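Local coordinates for protein cytochrome P450 monooxygenase (Rhodococcus sp. ECU0066, PDB 6KBH) that probably inserts oxygen into substrates at a heme iron, fed with electrons through an FMN and a [2Fe-2S] cluster carried on the same self-sufficient chain, at residues G74-T79 with V345-G350; K102-S107 with E220-V225; E178-V183 with N289-A294; A593-V598 with Y605-A610. All coordinates share one frame; numbering follows the deposited sequence.

Interaction 1: residues G74-T79 with V345-G350; sequences GYWVVT and VEVPAG
Trp76 makes the whole contact for residues 74-79, its indole lying against the run Val345 to Pro348. Just before it, Tyr75 heads into the fold the other way, where its hydroxyl is hydrogen-bonded to Arg333. At Trp76 the first torsion sets CG anti to the carbonyl carbon (chi1 -56°), and this swings the ring out from strand 76-78 toward the hairpin strand 345-347. The two strands belong to different sheets: their segment axes stay 10.1 Å apart and run at 126° to each other, so the side chain has to bridge the interval. Val347 CG1 sits over one face of the indole, 4.4 Å from Trp76 CG. The six-membered ring meets the rest at a slant: Trp76 CZ3 is 3.9 Å from Val345 CG1, and Trp76 CZ2 is equally near Pro348 CD, at 3.9 Å. Between them Trp76 CH2 comes within 3.8 Å of the carbonyl O of Glu346. Farther along, Val77 and Val78 keep the strand in its sheet through backbone bonds to Phe68 on one neighbour and Leu354 on the other. Tyr69 adds a second aromatic ring beside Trp76. The side-chain contacts are carbon on carbon, with one backbone carbonyl against the ring; van der Waals packing, probably with some hydrophobic gain, therefore joins the small hairpin to strand 76-78, next to the edge strand 67-69 of the five-stranded sheet.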
loop_
_atom_site.group_PDB
_atom_site.type_symbol
_atom_site.label_atom_id
_atom_site.label_comp_id
_atom_site.label_asym_id
_atom_site.label_seq_id
_atom_site.Cartn_x
_atom_site.Cartn_y
_atom_site.Cartn_z
ATOM N N GLY A 74 -24.894 21.865 -10.785
ATOM C CA GLY A 74 -25.461 22.527 -9.629
ATOM C C GLY A 74 -24.599 22.591 -8.385
ATOM O O GLY A 74 -25.112 22.963 -7.324
ATOM N N TYR A 75 -23.314 22.255 -8.468
ATOM C CA TYR A 75 -22.505 22.039 -7.278
ATOM C C TYR A 75 -21.428 23.101 -7.116
ATOM O O TYR A 75 -21.082 23.832 -8.047
ATOM C CB TYR A 75 -21.809 20.670 -7.296
ATOM C CG TYR A 75 -22.693 19.438 -7.321
ATOM C CD1 TYR A 75 -24.046 19.508 -7.644
ATOM C CD2 TYR A 75 -22.161 18.197 -7.014
ATOM C CE1 TYR A 75 -24.835 18.372 -7.664
ATOM C CE2 TYR A 75 -22.940 17.066 -7.025
ATOM C CZ TYR A 75 -24.274 17.152 -7.352
ATOM O OH TYR A 75 -25.039 16.011 -7.360
ATOM N N TRP A 76 -20.887 23.148 -5.904
ATOM C CA TRP A 76 -19.636 23.831 -5.620
ATOM C C TRP A 76 -18.483 22.868 -5.875
ATOM O O TRP A 76 -18.565 21.686 -5.533
ATOM C CB TRP A 76 -19.619 24.318 -4.170
ATOM C CG TRP A 76 -20.787 25.196 -3.850
ATOM C CD1 TRP A 76 -22.092 24.813 -3.714
ATOM C CD2 TRP A 76 -20.759 26.608 -3.632
ATOM N NE1 TRP A 76 -22.878 25.902 -3.427
ATOM C CE2 TRP A 76 -22.084 27.017 -3.370
ATOM C CE3 TRP A 76 -19.743 27.570 -3.636
ATOM C CZ2 TRP A 76 -22.418 28.344 -3.111
ATOM C CZ3 TRP A 76 -20.077 28.888 -3.378
ATOM C CH2 TRP A 76 -21.404 29.263 -3.120
ATOM N N VAL A 77 -17.416 23.372 -6.488
ATOM C CA VAL A 77 -16.298 22.552 -6.937
ATOM C C VAL A 77 -15.117 22.777 -6.004
ATOM O O VAL A 77 -14.775 23.924 -5.688
ATOM C CB VAL A 77 -15.914 22.867 -8.391
ATOM C CG1 VAL A 77 -14.859 21.893 -8.889
ATOM C CG2 VAL A 77 -17.141 22.825 -9.277
ATOM N N VAL A 78 -14.495 21.681 -5.570
ATOM C CA VAL A 78 -13.367 21.707 -4.647
ATOM C C VAL A 78 -12.199 21.001 -5.314
ATOM O O VAL A 78 -12.337 19.875 -5.803
ATOM C CB VAL A 78 -13.717 21.058 -3.299
ATOM C CG1 VAL A 78 -12.526 21.122 -2.350
ATOM C CG2 VAL A 78 -14.923 21.751 -2.694
ATOM N N THR A 79 -11.049 21.659 -5.315
ATOM C CA THR A 79 -10.018 21.380 -6.293
ATOM C C THR A 79 -8.684 20.946 -5.695
ATOM O O THR A 79 -8.020 20.103 -6.303
ATOM C CB THR A 79 -9.857 22.618 -7.188
ATOM O OG1 THR A 79 -10.918 22.636 -8.156
ATOM C CG2 THR A 79 -8.544 22.664 -7.892
ATOM N N VAL A 345 -14.195 30.465 1.087
ATOM C CA VAL A 345 -15.471 30.601 0.393
ATOM C C VAL A 345 -16.580 30.066 1.289
ATOM O O VAL A 345 -16.515 28.927 1.765
ATOM C CB VAL A 345 -15.443 29.857 -0.953
ATOM C CG1 VAL A 345 -16.768 30.027 -1.684
ATOM C CG2 VAL A 345 -14.280 30.346 -1.805
ATOM N N GLU A 346 -17.599 30.889 1.522
ATOM C CA GLU A 346 -18.740 30.460 2.319
ATOM C C GLU A 346 -19.590 29.473 1.528
ATOM O O GLU A 346 -19.935 29.722 0.369
ATOM C CB GLU A 346 -19.580 31.661 2.745
ATOM C CG GLU A 346 -18.803 32.736 3.479
ATOM C CD GLU A 346 -19.653 33.465 4.497
ATOM O OE1 GLU A 346 -20.729 32.939 4.854
ATOM O OE2 GLU A 346 -19.248 34.562 4.937
ATOM N N VAL A 347 -19.924 28.352 2.157
ATOM C CA VAL A 347 -20.711 27.292 1.542
ATOM C C VAL A 347 -21.925 27.044 2.428
ATOM O O VAL A 347 -21.763 26.799 3.624
ATOM C CB VAL A 347 -19.905 25.992 1.363
ATOM C CG1 VAL A 347 -20.711 24.968 0.588
ATOM C CG2 VAL A 347 -18.586 26.280 0.660
ATOM N N PRO A 348 -23.141 27.091 1.897
ATOM C CA PRO A 348 -24.331 26.972 2.741
ATOM C C PRO A 348 -24.759 25.528 2.966
ATOM O O PRO A 348 -24.339 24.602 2.270
ATOM C CB PRO A 348 -25.392 27.730 1.933
ATOM C CG PRO A 348 -24.996 27.478 0.519
ATOM C CD PRO A 348 -23.486 27.406 0.499
ATOM N N ALA A 349 -25.617 25.357 3.968
ATOM C CA ALA A 349 -26.214 24.055 4.223
ATOM C C ALA A 349 -27.120 23.663 3.064
ATOM O O ALA A 349 -27.886 24.481 2.547
ATOM C CB ALA A 349 -27.006 24.076 5.529
ATOM N N GLY A 350 -27.027 22.401 2.655
ATOM C CA GLY A 350 -27.722 21.921 1.485
ATOM C C GLY A 350 -26.906 21.965 0.211
ATOM O O GLY A 350 -27.281 21.316 -0.771
#

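Interaction 2: residues K102-S107 with E220-V225; sequences KITPTS and EQQVAV
Gln222, on the long helix 219-242, clamps the backbone of Pro105 and Ser107 with both ends of its amide, a two-pronged hydrogen-bonded contact at the surface of the P450 domain. The backbone it grips is the loop between strand 94-95 and helix 108-116, and Ser107 is the N-cap of that helix. By sequence order and topology this corresponds to part of the B-C loop of P450s, and the long helix probably to helix G. The Gln222 side chain leaves the helix with CG anti to the carbonyl carbon (chi1 -86°) and is extended from there, so that its amide reaches across to the loop. On one side NE2 donates to Pro105 O over a modelled 2.5 Å, a length uncertain at this resolution; the acceptor lies close to the plane of the Gln222 amide, whereas NE2 stands well above the carbonyl plane of Pro105. The other prong, Gln222 OE1, takes the Ser107 N-H at 2.7 Å, tilted from the plane of the side-chain carbonyl. Skipping Thr106, the two bonds hold the loop to the helix at the point where helix 108-116 starts. Ala110 and Pro217 also lie against the Gln222 side chain, which is buried although the contact is superficial. Ser107 OG is hydrogen-bonded to Ala110 N as the N-cap, and makes a weak bond to Gln222 OE1, at 3.2 Å.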
loop_
_atom_site.group_PDB
_atom_site.type_symbol
_atom_site.label_atom_id
_atom_site.label_comp_id
_atom_site.label_asym_id
_atom_site.label_seq_id
_atom_site.Cartn_x
_atom_site.Cartn_y
_atom_site.Cartn_z
ATOM N N LYS A 102 -28.544 10.674 -8.965
ATOM C CA LYS A 102 -28.422 10.804 -10.408
ATOM C C LYS A 102 -28.512 12.272 -10.805
ATOM O O LYS A 102 -29.341 13.022 -10.283
ATOM C CB LYS A 102 -29.492 9.962 -11.110
ATOM C CG LYS A 102 -29.248 8.458 -10.957
ATOM C CD LYS A 102 -30.546 7.657 -10.935
ATOM C CE LYS A 102 -30.555 6.604 -9.816
ATOM N NZ LYS A 102 -31.403 7.016 -8.646
ATOM N N ILE A 103 -27.616 12.685 -11.707
ATOM C CA ILE A 103 -27.509 14.097 -12.075
ATOM C C ILE A 103 -28.836 14.595 -12.632
ATOM O O ILE A 103 -29.436 15.543 -12.112
ATOM C CB ILE A 103 -26.357 14.309 -13.076
ATOM C CG1 ILE A 103 -25.008 14.024 -12.408
ATOM C CG2 ILE A 103 -26.382 15.726 -13.634
ATOM C CD1 ILE A 103 -24.668 14.967 -11.271
ATOM N N THR A 104 -29.317 13.953 -13.694
ATOM C CA THR A 104 -30.674 14.262 -14.120
ATOM C C THR A 104 -31.649 13.257 -13.514
ATOM O O THR A 104 -31.364 12.052 -13.486
ATOM C CB THR A 104 -30.788 14.237 -15.640
ATOM O OG1 THR A 104 -30.397 12.949 -16.125
ATOM C CG2 THR A 104 -29.888 15.304 -16.260
ATOM N N PRO A 105 -32.792 13.726 -13.018
ATOM C CA PRO A 105 -33.697 12.841 -12.276
ATOM C C PRO A 105 -34.306 11.766 -13.163
ATOM O O PRO A 105 -34.428 11.909 -14.382
ATOM C CB PRO A 105 -34.776 13.794 -11.744
ATOM C CG PRO A 105 -34.167 15.168 -11.841
ATOM C CD PRO A 105 -33.273 15.116 -13.039
ATOM N N THR A 106 -34.691 10.668 -12.517
ATOM C CA THR A 106 -35.313 9.551 -13.215
ATOM C C THR A 106 -36.728 9.921 -13.648
ATOM O O THR A 106 -37.518 10.433 -12.849
ATOM C CB THR A 106 -35.334 8.319 -12.311
ATOM O OG1 THR A 106 -33.990 7.943 -11.976
ATOM C CG2 THR A 106 -36.024 7.156 -13.001
ATOM N N SER A 107 -37.044 9.669 -14.916
ATOM C CA SER A 107 -38.358 10.011 -15.438
ATOM C C SER A 107 -39.434 9.114 -14.830
ATOM O O SER A 107 -39.156 8.041 -14.282
ATOM C CB SER A 107 -38.378 9.892 -16.963
ATOM O OG SER A 107 -38.200 8.548 -17.376
ATOM N N GLU A 220 -34.834 7.475 -23.128
ATOM C CA GLU A 220 -34.693 6.082 -23.543
ATOM C C GLU A 220 -33.569 5.381 -22.790
ATOM O O GLU A 220 -33.686 4.200 -22.445
ATOM C CB GLU A 220 -34.437 6.010 -25.053
ATOM C CG GLU A 220 -35.257 6.992 -25.907
ATOM C CD GLU A 220 -34.740 8.423 -25.865
ATOM O OE1 GLU A 220 -34.827 9.040 -24.783
ATOM O OE2 GLU A 220 -34.252 8.935 -26.898
ATOM N N GLN A 221 -32.458 6.082 -22.566
ATOM C CA GLN A 221 -31.369 5.519 -21.778
ATOM C C GLN A 221 -31.825 5.219 -20.356
ATOM O O GLN A 221 -31.531 4.148 -19.808
ATOM C CB GLN A 221 -30.180 6.479 -21.766
ATOM C CG GLN A 221 -29.259 6.344 -22.963
ATOM C CD GLN A 221 -28.466 7.607 -23.233
ATOM O OE1 GLN A 221 -28.890 8.707 -22.877
ATOM N NE2 GLN A 221 -27.311 7.458 -23.870
ATOM N N GLN A 222 -32.545 6.163 -19.745
ATOM C CA GLN A 222 -33.027 5.981 -18.380
ATOM C C GLN A 222 -33.837 4.699 -18.238
ATOM O O GLN A 222 -33.649 3.937 -17.283
ATOM C CB GLN A 222 -33.863 7.188 -17.953
ATOM C CG GLN A 222 -33.064 8.343 -17.390
ATOM C CD GLN A 222 -33.949 9.383 -16.737
ATOM O OE1 GLN A 222 -35.169 9.344 -16.878
ATOM N NE2 GLN A 222 -33.339 10.319 -16.018
ATOM N N VAL A 223 -34.748 4.439 -19.182
ATOM C CA VAL A 223 -35.599 3.258 -19.062
ATOM C C VAL A 223 -34.791 1.982 -19.294
ATOM O O VAL A 223 -34.965 0.989 -18.579
ATOM C CB VAL A 223 -36.820 3.360 -20.001
ATOM C CG1 VAL A 223 -37.428 4.752 -19.934
ATOM C CG2 VAL A 223 -36.475 2.995 -21.440
ATOM N N ALA A 224 -33.883 1.989 -20.277
ATOM C CA ALA A 224 -33.102 0.790 -20.564
ATOM C C ALA A 224 -32.252 0.381 -19.371
ATOM O O ALA A 224 -31.987 -0.810 -19.175
ATOM C CB ALA A 224 -32.224 1.015 -21.793
ATOM N N VAL A 225 -31.819 1.352 -18.566
ATOM C CA VAL A 225 -31.120 1.033 -17.326
ATOM C C VAL A 225 -32.100 0.484 -16.296
ATOM O O VAL A 225 -31.856 -0.558 -15.678
ATOM C CB VAL A 225 -30.376 2.274 -16.799
ATOM C CG1 VAL A 225 -29.903 2.047 -15.372
ATOM C CG2 VAL A 225 -29.205 2.612 -17.711
#

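Interaction 3: residues E178-V183 with N289-A294; sequences EMLWEV and NASANA
Leu180 meets Ser291 where helix 175-180 packs on helix 284-300, which corresponds to the heme-side portion of the long central helix of P450s. Starting at the backbone, Leu180 CB is already 4.1 Å from Ser291 CB. The first torsion carries CG anti to the carbonyl carbon (chi1 -66°), and the next atom comes nearer: Leu180 CG is 3.7 Å from Ser291 CB and also looks onto the backbone, 4.4 Å from Ala292 N. At the tip, the CD1 branch comes nearest; it lies against the same methylene, with Leu180 CD1 to Ser291 CB at 3.3 Å, and passes the hydroxyl at 3.9 Å between Leu180 CD1 and Ser291 OG. That OG is hydrogen-bonded to the carbonyl O of Thr287, one turn earlier in the same helix, which leaves CB turned to the leucine. Phe406 and Ile403 of helix 396-413 flank Ser291, and Val176 leans on Ala292, so the leucine enters a layer shared by three helices. Close by, the carbonyl O of Trp181 is hydrogen-bonded to His284 NE2, a polar tie between the same two parts of the chain. The residue before the serine, Ala290, touches the heme, and the Ser291 side chain is about 7 Å from it. Leucine against a serine whose hydroxyl is bonded within its own helix makes this an essentially apolar junction, one residue along from the alanine that touches the heme.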
loop_
_atom_site.group_PDB
_atom_site.type_symbol
_atom_site.label_atom_id
_atom_site.label_comp_id
_atom_site.label_asym_id
_atom_site.label_seq_id
_atom_site.Cartn_x
_atom_site.Cartn_y
_atom_site.Cartn_z
ATOM N N GLU A 178 -12.487 -6.953 -24.950
ATOM C CA GLU A 178 -12.197 -8.378 -24.893
ATOM C C GLU A 178 -11.562 -8.807 -23.577
ATOM O O GLU A 178 -11.707 -9.971 -23.184
ATOM C CB GLU A 178 -11.293 -8.783 -26.063
ATOM C CG GLU A 178 -11.805 -8.343 -27.435
ATOM C CD GLU A 178 -13.204 -8.857 -27.750
ATOM O OE1 GLU A 178 -13.562 -9.966 -27.294
ATOM O OE2 GLU A 178 -13.949 -8.150 -28.464
ATOM N N MET A 179 -10.838 -7.920 -22.892
ATOM C CA MET A 179 -10.229 -8.287 -21.618
ATOM C C MET A 179 -10.727 -7.459 -20.440
ATOM O O MET A 179 -11.305 -8.024 -19.503
ATOM C CB MET A 179 -8.705 -8.175 -21.732
ATOM C CG MET A 179 -7.975 -8.529 -20.459
ATOM S SD MET A 179 -6.212 -8.197 -20.574
ATOM C CE MET A 179 -5.701 -8.633 -18.914
ATOM N N LEU A 180 -10.546 -6.132 -20.462
ATOM C CA LEU A 180 -10.621 -5.365 -19.220
ATOM C C LEU A 180 -12.041 -5.015 -18.808
ATOM O O LEU A 180 -12.271 -4.742 -17.627
ATOM C CB LEU A 180 -9.803 -4.069 -19.301
ATOM C CG LEU A 180 -8.276 -4.067 -19.432
ATOM C CD1 LEU A 180 -7.647 -4.901 -18.317
ATOM C CD2 LEU A 180 -7.824 -4.543 -20.768
ATOM N N TRP A 181 -12.994 -5.001 -19.737
ATOM C CA TRP A 181 -14.371 -4.734 -19.339
ATOM C C TRP A 181 -14.985 -5.929 -18.622
ATOM O O TRP A 181 -15.842 -5.756 -17.746
ATOM C CB TRP A 181 -15.210 -4.363 -20.559
ATOM C CG TRP A 181 -16.618 -4.102 -20.214
ATOM C CD1 TRP A 181 -17.682 -4.918 -20.446
ATOM C CD2 TRP A 181 -17.132 -2.946 -19.547
ATOM N NE1 TRP A 181 -18.834 -4.338 -19.974
ATOM C CE2 TRP A 181 -18.522 -3.126 -19.417
ATOM C CE3 TRP A 181 -16.551 -1.774 -19.053
ATOM C CZ2 TRP A 181 -19.342 -2.178 -18.812
ATOM C CZ3 TRP A 181 -17.367 -0.833 -18.453
ATOM C CH2 TRP A 181 -18.747 -1.040 -18.338
ATOM N N GLU A 182 -14.549 -7.140 -18.964
ATOM C CA GLU A 182 -15.195 -8.358 -18.495
ATOM C C GLU A 182 -14.617 -8.867 -17.179
ATOM O O GLU A 182 -15.371 -9.152 -16.243
ATOM C CB GLU A 182 -15.085 -9.449 -19.564
ATOM C CG GLU A 182 -15.775 -9.126 -20.881
ATOM C CD GLU A 182 -17.289 -9.139 -20.783
ATOM O OE1 GLU A 182 -17.824 -9.543 -19.728
ATOM O OE2 GLU A 182 -17.946 -8.754 -21.771
ATOM N N VAL A 183 -13.288 -8.994 -17.097
ATOM C CA VAL A 183 -12.670 -9.713 -15.978
ATOM C C VAL A 183 -13.091 -9.146 -14.615
ATOM O O VAL A 183 -13.456 -9.934 -13.736
ATOM C CB VAL A 183 -11.153 -9.773 -16.149
ATOM C CG1 VAL A 183 -10.532 -10.576 -15.018
ATOM C CG2 VAL A 183 -10.784 -10.385 -17.484
ATOM N N ASN A 289 -12.155 0.642 -15.789
ATOM C CA ASN A 289 -11.615 1.935 -16.201
ATOM C C ASN A 289 -10.199 2.141 -15.681
ATOM O O ASN A 289 -9.342 2.676 -16.394
ATOM C CB ASN A 289 -12.535 3.057 -15.724
ATOM C CG ASN A 289 -13.882 3.044 -16.427
ATOM O OD1 ASN A 289 -13.976 2.675 -17.598
ATOM N ND2 ASN A 289 -14.928 3.451 -15.718
ATOM N N ALA A 290 -9.931 1.720 -14.441
ATOM C CA ALA A 290 -8.581 1.827 -13.893
ATOM C C ALA A 290 -7.595 1.010 -14.712
ATOM O O ALA A 290 -6.516 1.492 -15.073
ATOM C CB ALA A 290 -8.566 1.377 -12.433
ATOM N N SER A 291 -7.951 -0.241 -15.007
ATOM C CA SER A 291 -7.129 -1.079 -15.871
ATOM C C SER A 291 -6.829 -0.374 -17.185
ATOM O O SER A 291 -5.666 -0.224 -17.581
ATOM C CB SER A 291 -7.843 -2.402 -16.135
ATOM O OG SER A 291 -8.278 -3.030 -14.946
ATOM N N ALA A 292 -7.884 0.071 -17.871
ATOM C CA ALA A 292 -7.725 0.694 -19.179
ATOM C C ALA A 292 -6.883 1.960 -19.097
ATOM O O ALA A 292 -6.008 2.186 -19.941
ATOM C CB ALA A 292 -9.097 0.991 -19.780
ATOM N N ASN A 293 -7.127 2.797 -18.085
ATOM C CA ASN A 293 -6.315 4.000 -17.914
ATOM C C ASN A 293 -4.841 3.646 -17.772
ATOM O O ASN A 293 -3.989 4.192 -18.482
ATOM C CB ASN A 293 -6.787 4.794 -16.696
ATOM C CG ASN A 293 -8.191 5.322 -16.854
ATOM O OD1 ASN A 293 -8.647 5.575 -17.966
ATOM N ND2 ASN A 293 -8.886 5.493 -15.738
ATOM N N ALA A 294 -4.527 2.719 -16.862
ATOM C CA ALA A 294 -3.135 2.374 -16.591
ATOM C C ALA A 294 -2.436 1.843 -17.835
ATOM O O ALA A 294 -1.294 2.220 -18.123
ATOM C CB ALA A 294 -3.063 1.354 -15.456
#

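Interaction 4: residues A593-V598 with Y605-A610; sequences AMADQV and YEIHYA
Ala595 and Val598 on helix 588-601 face Tyr605 and Ile607 on strand 605-611 across a nearly antiparallel pair of segments, whose axes come within 9.7 Å at 161°. Strand 578-584, this helix and this strand form one beta-alpha-beta crossover of the five-stranded parallel sheet in the reductase part, a Rossmann-like domain resembling the nucleotide-binding domain of ferredoxin reductases. The backbones are closest near the turn, where the CA atoms of Val598 and Tyr605 are 7.2 Å apart, and alternate strand residues, Tyr605 and Ile607, direct their side chains to the helix. Glu606, between them, points to the opposite side of the strand. Ala595 works with both: its CB is 4.3 Å from Tyr605 CE2 and 4.4 Å from Ile607 CG2. The aromatic ring projects from the strand against the flank of the helix, across its axis, with the carbonyl O of Ala595 over one face near the rim and Ile607 CG2 at the edge, in its plane. Val598 runs past the tyrosine in the opposite direction and touches the near end of the ring at an oblique angle. Phe581 of the neighbouring strand and Lys599 flank Tyr605, and His627 meets its ring with planes steeply inclined, at about 80°. The side-chain contacts are apolar and mostly buried, the usual seal between a crossover helix and its sheet. The phenol reaches the helix because Tyr605 CG sits between the backbone N and carbonyl carbon (chi1 62°), and the nearest pair is Val598 CG1 to Tyr605 CD1, at 3.5 Å.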
loop_
_atom_site.group_PDB
_atom_site.type_symbol
_atom_site.label_atom_id
_atom_site.label_comp_id
_atom_site.label_asym_id
_atom_site.label_seq_id
_atom_site.Cartn_x
_atom_site.Cartn_y
_atom_site.Cartn_z
ATOM N N ALA A 593 32.661 -2.597 10.356
ATOM C CA ALA A 593 32.504 -1.320 9.669
ATOM C C ALA A 593 32.657 -0.157 10.638
ATOM O O ALA A 593 33.160 0.905 10.256
ATOM C CB ALA A 593 31.152 -1.260 8.962
ATOM N N MET A 594 32.227 -0.338 11.892
ATOM C CA MET A 594 32.450 0.687 12.907
ATOM C C MET A 594 33.924 0.787 13.273
ATOM O O MET A 594 34.428 1.881 13.550
ATOM C CB MET A 594 31.606 0.393 14.147
ATOM C CG MET A 594 30.148 0.115 13.847
ATOM S SD MET A 594 29.235 -0.465 15.282
ATOM C CE MET A 594 28.815 1.087 16.070
ATOM N N ALA A 595 34.628 -0.347 13.284
ATOM C CA ALA A 595 36.071 -0.315 13.484
ATOM C C ALA A 595 36.758 0.473 12.377
ATOM O O ALA A 595 37.747 1.174 12.623
ATOM C CB ALA A 595 36.622 -1.738 13.555
ATOM N N ASP A 596 36.241 0.380 11.150
ATOM C CA ASP A 596 36.872 1.067 10.028
ATOM C C ASP A 596 36.648 2.574 10.093
ATOM O O ASP A 596 37.574 3.348 9.816
ATOM C CB ASP A 596 36.361 0.497 8.707
ATOM C CG ASP A 596 36.920 -0.883 8.415
ATOM O OD1 ASP A 596 37.908 -1.275 9.068
ATOM O OD2 ASP A 596 36.378 -1.569 7.523
ATOM N N GLN A 597 35.429 3.013 10.441
ATOM C CA GLN A 597 35.189 4.443 10.634
ATOM C C GLN A 597 36.196 5.040 11.607
ATOM O O GLN A 597 36.752 6.116 11.362
ATOM C CB GLN A 597 33.768 4.710 11.149
ATOM C CG GLN A 597 32.625 4.120 10.354
ATOM C CD GLN A 597 31.514 5.137 10.104
ATOM O OE1 GLN A 597 31.623 5.985 9.218
ATOM N NE2 GLN A 597 30.473 5.095 10.924
ATOM N N VAL A 598 36.452 4.341 12.714
ATOM C CA VAL A 598 37.288 4.895 13.770
ATOM C C VAL A 598 38.757 4.904 13.366
ATOM O O VAL A 598 39.510 5.789 13.782
ATOM C CB VAL A 598 37.067 4.121 15.078
ATOM C CG1 VAL A 598 37.945 4.676 16.183
ATOM C CG2 VAL A 598 35.604 4.184 15.485
ATOM N N TYR A 605 40.668 2.679 19.685
ATOM C CA TYR A 605 39.597 1.700 19.771
ATOM C C TYR A 605 40.187 0.333 20.095
ATOM O O TYR A 605 41.360 0.061 19.833
ATOM C CB TYR A 605 38.773 1.649 18.477
ATOM C CG TYR A 605 39.553 1.224 17.254
ATOM C CD1 TYR A 605 40.365 2.127 16.582
ATOM C CD2 TYR A 605 39.468 -0.072 16.763
ATOM C CE1 TYR A 605 41.077 1.753 15.464
ATOM C CE2 TYR A 605 40.179 -0.459 15.641
ATOM C CZ TYR A 605 40.982 0.461 14.996
ATOM O OH TYR A 605 41.696 0.092 13.880
ATOM N N GLU A 606 39.349 -0.525 20.677
ATOM C CA GLU A 606 39.753 -1.863 21.089
ATOM C C GLU A 606 38.642 -2.833 20.718
ATOM O O GLU A 606 37.498 -2.642 21.130
ATOM C CB GLU A 606 40.026 -1.908 22.599
ATOM C CG GLU A 606 41.029 -2.966 23.019
ATOM C CD GLU A 606 41.382 -2.888 24.493
ATOM O OE1 GLU A 606 40.527 -2.438 25.286
ATOM O OE2 GLU A 606 42.512 -3.279 24.856
ATOM N N ILE A 607 38.957 -3.871 19.947
ATOM C CA ILE A 607 37.926 -4.770 19.440
ATOM C C ILE A 607 38.206 -6.187 19.925
ATOM O O ILE A 607 39.344 -6.669 19.853
ATOM C CB ILE A 607 37.805 -4.703 17.906
ATOM C CG1 ILE A 607 38.896 -5.473 17.187
ATOM C CG2 ILE A 607 37.969 -3.297 17.432
ATOM C CD1 ILE A 607 38.705 -5.380 15.699
ATOM N N HIS A 608 37.167 -6.833 20.450
ATOM C CA HIS A 608 37.258 -8.142 21.078
ATOM C C HIS A 608 36.253 -9.044 20.369
ATOM O O HIS A 608 35.049 -8.764 20.387
ATOM C CB HIS A 608 36.965 -8.046 22.585
ATOM C CG HIS A 608 38.025 -7.348 23.373
ATOM N ND1 HIS A 608 39.039 -8.022 24.019
ATOM C CD2 HIS A 608 38.215 -6.038 23.647
ATOM C CE1 HIS A 608 39.822 -7.162 24.644
ATOM N NE2 HIS A 608 39.345 -5.948 24.433
ATOM N N TYR A 609 36.735 -10.121 19.751
ATOM C CA TYR A 609 35.935 -10.923 18.825
ATOM C C TYR A 609 35.984 -12.388 19.246
ATOM O O TYR A 609 37.040 -13.025 19.176
ATOM C CB TYR A 609 36.439 -10.736 17.392
ATOM C CG TYR A 609 35.658 -11.459 16.317
ATOM C CD1 TYR A 609 34.330 -11.826 16.507
ATOM C CD2 TYR A 609 36.252 -11.766 15.100
ATOM C CE1 TYR A 609 33.624 -12.487 15.515
ATOM C CE2 TYR A 609 35.555 -12.421 14.105
ATOM C CZ TYR A 609 34.244 -12.781 14.317
ATOM O OH TYR A 609 33.556 -13.436 13.321
ATOM N N ALA A 610 34.840 -12.922 19.665
ATOM C CA ALA A 610 34.722 -14.308 20.088
ATOM C C ALA A 610 33.797 -15.073 19.149
ATOM O O ALA A 610 32.978 -14.491 18.431
ATOM C CB ALA A 610 34.201 -14.408 21.528
#

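In the fold
Interactions 1, 2 and 3 all belong to the P450 part, while interaction 4 lies in the reductase part beyond the chain's centre, 58 to 77 Å away between centres. Along the sequence, interactions 2 and 3 fall within the span bridged by interaction 1 and interleave with each other; interaction 4 comes later, its segments only six residues apart. Interactions 1 and 2 touch through Tyr75 OH and Ile103 CD1, 4.1 Å apart. Interaction 3 lies beside the heme, about 11 Å from interaction 2 between nearest atoms. In the heme domain the contacts thus join two beta sheets, a loop with helix 219-242, and helices 175-180 and 284-300; interaction 4 closes one crossover of the flavin-side module.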